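Local coordinates for protein ORF10 (Moritella marina, PDB 6RIW) that forms the ketosynthase and chain length factor didomain of a polyunsaturated fatty acid synthase, whose ketosynthase probably catalyses the condensation steps that extend the acyl chain, at residues E2-P14 / E261-A274. Sequence-based numbering, arbitrary orientation.
Sequences ENIAVVGIANLFP and EGAGMMVLKRQSDA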
loop_
_atom_site.group_PDB
_atom_site.type_symbol
_atom_site.label_atom_id
_atom_site.label_comp_id
_atom_site.label_asym_id
_atom_site.label_seq_id
_atom_site.Cartn_x
_atom_site.Cartn_y
_atom_site.Cartn_z
ATOM N N GLU A 2 14.607 17.800 -16.975
ATOM C CA GLU A 2 14.291 19.192 -16.670
ATOM C C GLU A 2 14.041 19.432 -15.179
ATOM O O GLU A 2 13.430 18.613 -14.490
ATOM C CB GLU A 2 13.057 19.622 -17.467
ATOM C CG GLU A 2 12.709 21.070 -17.285
ATOM C CD GLU A 2 11.470 21.465 -18.035
ATOM O OE1 GLU A 2 10.880 20.588 -18.704
ATOM O OE2 GLU A 2 11.089 22.656 -17.955
ATOM N N ASN A 3 14.524 20.578 -14.687
ATOM C CA ASN A 3 14.149 21.092 -13.372
ATOM C C ASN A 3 12.649 20.980 -13.123
ATOM O O ASN A 3 11.837 21.391 -13.958
ATOM C CB ASN A 3 14.541 22.567 -13.258
ATOM C CG ASN A 3 16.029 22.765 -13.042
ATOM O OD1 ASN A 3 16.765 21.824 -12.712
ATOM N ND2 ASN A 3 16.478 24.006 -13.202
ATOM N N ILE A 4 12.287 20.460 -11.950
ATOM C CA ILE A 4 10.904 20.438 -11.482
ATOM C C ILE A 4 10.756 21.489 -10.392
ATOM O O ILE A 4 11.570 21.543 -9.462
ATOM C CB ILE A 4 10.507 19.041 -10.963
ATOM C CG1 ILE A 4 10.659 18.003 -12.087
ATOM C CG2 ILE A 4 9.080 19.077 -10.412
ATOM C CD1 ILE A 4 9.769 18.288 -13.316
ATOM N N ALA A 5 9.732 22.326 -10.509
ATOM C CA ALA A 5 9.434 23.353 -9.517
ATOM C C ALA A 5 8.370 22.839 -8.560
ATOM O O ALA A 5 7.362 22.273 -8.998
ATOM C CB ALA A 5 8.946 24.636 -10.183
ATOM N N VAL A 6 8.610 23.021 -7.260
ATOM C CA VAL A 6 7.586 22.854 -6.237
ATOM C C VAL A 6 6.818 24.163 -6.112
ATOM O O VAL A 6 7.387 25.191 -5.716
ATOM C CB VAL A 6 8.211 22.458 -4.890
ATOM C CG1 VAL A 6 7.097 22.158 -3.859
ATOM C CG2 VAL A 6 9.160 21.286 -5.076
ATOM N N VAL A 7 5.528 24.139 -6.442
ATOM C CA VAL A 7 4.740 25.368 -6.496
ATOM C C VAL A 7 3.641 25.415 -5.451
ATOM O O VAL A 7 2.906 26.414 -5.385
ATOM C CB VAL A 7 4.162 25.601 -7.903
ATOM C CG1 VAL A 7 5.298 25.630 -8.929
ATOM C CG2 VAL A 7 3.130 24.504 -8.278
ATOM N N GLY A 8 3.519 24.390 -4.611
ATOM C CA GLY A 8 2.530 24.404 -3.552
ATOM C C GLY A 8 2.882 23.347 -2.531
ATOM O O GLY A 8 3.408 22.294 -2.909
ATOM N N ILE A 9 2.643 23.617 -1.244
ATOM C CA ILE A 9 2.999 22.685 -0.170
ATOM C C ILE A 9 1.907 22.718 0.880
ATOM O O ILE A 9 1.335 23.779 1.160
ATOM C CB ILE A 9 4.349 23.043 0.494
ATOM C CG1 ILE A 9 5.464 23.191 -0.541
ATOM C CG2 ILE A 9 4.736 22.006 1.551
ATOM C CD1 ILE A 9 6.854 23.341 0.061
ATOM N N ALA A 10 1.625 21.556 1.480
ATOM C CA ALA A 10 0.721 21.519 2.621
ATOM C C ALA A 10 1.141 20.396 3.559
ATOM O O ALA A 10 1.764 19.409 3.149
ATOM C CB ALA A 10 -0.730 21.349 2.180
ATOM N N ASN A 11 0.770 20.545 4.828
ATOM C CA ASN A 11 1.116 19.528 5.808
ATOM C C ASN A 11 0.039 19.399 6.869
ATOM O O ASN A 11 -0.631 20.373 7.234
ATOM C CB ASN A 11 2.431 19.844 6.503
ATOM C CG ASN A 11 2.369 21.162 7.265
ATOM O OD1 ASN A 11 2.233 22.215 6.648
ATOM N ND2 ASN A 11 2.432 21.105 8.600
ATOM N N LEU A 12 -0.088 18.180 7.391
ATOM C CA LEU A 12 -0.808 17.921 8.638
ATOM C C LEU A 12 0.136 17.030 9.426
ATOM O O LEU A 12 0.185 15.815 9.210
ATOM C CB LEU A 12 -2.176 17.276 8.412
ATOM C CG LEU A 12 -3.018 17.020 9.655
ATOM C CD1 LEU A 12 -3.291 18.343 10.387
ATOM C CD2 LEU A 12 -4.328 16.349 9.226
ATOM N N PHE A 13 0.907 17.647 10.313
ATOM C CA PHE A 13 1.945 16.992 11.093
ATOM C C PHE A 13 1.586 17.043 12.567
ATOM O O PHE A 13 0.772 17.877 12.981
ATOM C CB PHE A 13 3.304 17.686 10.905
ATOM C CG PHE A 13 3.851 17.642 9.505
ATOM C CD1 PHE A 13 3.410 16.696 8.572
ATOM C CD2 PHE A 13 4.825 18.553 9.124
ATOM C CE1 PHE A 13 3.928 16.668 7.285
ATOM C CE2 PHE A 13 5.359 18.538 7.841
ATOM C CZ PHE A 13 4.912 17.584 6.913
ATOM N N PRO A 14 2.175 16.175 13.402
ATOM C CA PRO A 14 1.998 16.349 14.846
ATOM C C PRO A 14 2.352 17.783 15.216
ATOM O O PRO A 14 3.445 18.259 14.881
ATOM C CB PRO A 14 2.969 15.333 15.460
ATOM C CG PRO A 14 3.128 14.261 14.380
ATOM C CD PRO A 14 3.003 14.994 13.069
ATOM N N GLU A 261 2.101 9.848 12.840
ATOM C CA GLU A 261 1.050 9.845 11.837
ATOM C C GLU A 261 0.930 11.250 11.260
ATOM O O GLU A 261 1.475 12.215 11.807
ATOM C CB GLU A 261 -0.281 9.373 12.450
ATOM C CG GLU A 261 -0.620 10.113 13.724
ATOM C CD GLU A 261 -1.956 9.690 14.339
ATOM O OE1 GLU A 261 -2.384 8.524 14.143
ATOM O OE2 GLU A 261 -2.590 10.540 15.017
ATOM N N GLY A 262 0.235 11.360 10.135
ATOM C CA GLY A 262 -0.007 12.648 9.520
ATOM C C GLY A 262 -0.011 12.513 8.009
ATOM O O GLY A 262 -0.093 11.410 7.474
ATOM N N ALA A 263 0.110 13.664 7.333
ATOM C CA ALA A 263 -0.009 13.705 5.881
ATOM C C ALA A 263 0.698 14.939 5.344
ATOM O O ALA A 263 0.875 15.930 6.053
ATOM C CB ALA A 263 -1.478 13.715 5.429
ATOM N N GLY A 264 1.109 14.855 4.080
ATOM C CA GLY A 264 1.683 16.001 3.399
ATOM C C GLY A 264 1.414 15.924 1.911
ATOM O O GLY A 264 1.191 14.845 1.357
ATOM N N MET A 265 1.439 17.081 1.260
ATOM C CA MET A 265 1.235 17.102 -0.184
ATOM C C MET A 265 2.034 18.240 -0.807
ATOM O O MET A 265 2.106 19.330 -0.245
ATOM C CB MET A 265 -0.256 17.261 -0.527
ATOM C CG MET A 265 -0.605 16.950 -1.981
ATOM S SD MET A 265 -0.433 15.203 -2.473
ATOM C CE MET A 265 -1.546 14.371 -1.300
ATOM N N MET A 266 2.594 17.987 -1.991
ATOM C CA MET A 266 3.267 19.021 -2.769
ATOM C C MET A 266 2.699 19.061 -4.183
ATOM O O MET A 266 2.264 18.037 -4.720
ATOM C CB MET A 266 4.754 18.756 -2.842
ATOM C CG MET A 266 5.540 19.177 -1.619
ATOM S SD MET A 266 7.046 18.177 -1.551
ATOM C CE MET A 266 7.301 17.938 -3.301
ATOM N N VAL A 267 2.728 20.248 -4.795
ATOM C CA VAL A 267 2.292 20.452 -6.177
ATOM C C VAL A 267 3.530 20.699 -7.030
ATOM O O VAL A 267 4.328 21.593 -6.716
ATOM C CB VAL A 267 1.312 21.638 -6.308
ATOM C CG1 VAL A 267 0.804 21.721 -7.743
ATOM C CG2 VAL A 267 0.176 21.526 -5.323
ATOM N N LEU A 268 3.696 19.906 -8.098
ATOM C CA LEU A 268 4.888 19.918 -8.939
ATOM C C LEU A 268 4.562 20.298 -10.379
ATOM O O LEU A 268 3.575 19.824 -10.951
ATOM C CB LEU A 268 5.574 18.547 -8.955
ATOM C CG LEU A 268 5.877 17.898 -7.609
ATOM C CD1 LEU A 268 6.563 16.554 -7.805
ATOM C CD2 LEU A 268 6.749 18.825 -6.770
ATOM N N LYS A 269 5.432 21.109 -10.986
ATOM C CA LYS A 269 5.342 21.415 -12.411
ATOM C C LYS A 269 6.748 21.462 -12.992
ATOM O O LYS A 269 7.720 21.688 -12.270
ATOM C CB LYS A 269 4.629 22.764 -12.673
ATOM C CG LYS A 269 3.112 22.743 -12.406
ATOM C CD LYS A 269 2.527 24.167 -12.393
ATOM C CE LYS A 269 2.559 24.814 -13.779
ATOM N NZ LYS A 269 1.611 25.981 -13.873
ATOM N N ARG A 270 6.859 21.211 -14.297
ATOM C CA ARG A 270 8.122 21.474 -14.975
ATOM C C ARG A 270 8.459 22.957 -14.811
ATOM O O ARG A 270 7.575 23.814 -14.863
ATOM C CB ARG A 270 8.026 21.080 -16.465
ATOM C CG ARG A 270 7.840 19.566 -16.691
ATOM C CD ARG A 270 7.640 19.185 -18.165
ATOM N NE ARG A 270 6.433 19.797 -18.700
ATOM C CZ ARG A 270 5.248 19.199 -18.766
ATOM N NH1 ARG A 270 4.195 19.855 -19.234
ATOM N NH2 ARG A 270 5.101 17.947 -18.353
ATOM N N GLN A 271 9.734 23.255 -14.558
ATOM C CA GLN A 271 10.112 24.638 -14.254
ATOM C C GLN A 271 9.730 25.589 -15.384
ATOM O O GLN A 271 9.286 26.714 -15.126
ATOM C CB GLN A 271 11.610 24.741 -13.973
ATOM C CG GLN A 271 12.013 26.113 -13.393
ATOM C CD GLN A 271 13.484 26.392 -13.585
ATOM O OE1 GLN A 271 14.168 25.666 -14.303
ATOM N NE2 GLN A 271 13.984 27.438 -12.934
ATOM N N SER A 272 9.874 25.149 -16.638
ATOM C CA SER A 272 9.469 25.978 -17.777
ATOM C C SER A 272 8.018 26.432 -17.652
ATOM O O SER A 272 7.702 27.604 -17.895
ATOM C CB SER A 272 9.668 25.212 -19.085
ATOM O OG SER A 272 8.961 23.987 -19.056
ATOM N N ASP A 273 7.117 25.516 -17.276
ATOM C CA ASP A 273 5.710 25.882 -17.148
ATOM C C ASP A 273 5.479 26.758 -15.922
ATOM O O ASP A 273 4.646 27.673 -15.952
ATOM C CB ASP A 273 4.835 24.622 -17.069
ATOM C CG ASP A 273 4.906 23.766 -18.335
ATOM O OD1 ASP A 273 5.394 24.258 -19.380
ATOM O OD2 ASP A 273 4.469 22.588 -18.287
ATOM N N ALA A 274 6.204 26.492 -14.830
ATOM C CA ALA A 274 6.016 27.283 -13.619
ATOM C C ALA A 274 6.455 28.728 -13.832
ATOM O O ALA A 274 5.807 29.659 -13.342
ATOM C CB ALA A 274 6.789 26.665 -12.448
HETATM O O HOH W 1 9.826 21.430 -21.104
#
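Strands 4-12 and 262-270 pair antiparallel in the thiolase-like fold of the first ketosynthase domain, with a classic beta bulge where V7 and G8 both face V267. Backbone hydrogen bonds run the length of the pair, from A5 with K269 to A10 with M265 and L12 with A263. At the bulge V7 N bonds to V267 O (2.8 Å), and V267 N reaches G8 O from above its carbonyl plane.

Apolar side chains pack on both faces. V6, I9, M266 and L268 share one face. V6 and L268 lie side by side, with V6 CG2 3.8 Å from L268 CD2, and helix 374-387 covers this side through M382. On the other face, A5 CB meets A274 CB at 3.7 Å. At the bulge the V7 and V267 side chains cross at about a right angle, CG2 of V7 against CG1 of V267 (3.7 Å).

Polar side chains close the end where helix 271-277 begins. N3 and Q271 run side by side. N3 ND2 donates to Q271 OE1 (3.1 Å) from above the carbonyl plane, while Q271 NE2 turns to T453 and T455. N3 also lies near K286 and the bound magnesium ion.

E2 extends over R270 to the first turn of the helix, its CG anti to the backbone N (chi1 -176°). E2 OE2 takes two bonds: S272 N comes nearly along its C-O axis (3.1 Å), and S272 OG donates to its syn lone pair at 2.7 Å. An alanine here would remove the carboxylate and is likely to leave S272 N and OG without this acceptor. A water donates to E2 OE1 (2.8 Å) and, weakly, to S272 OG.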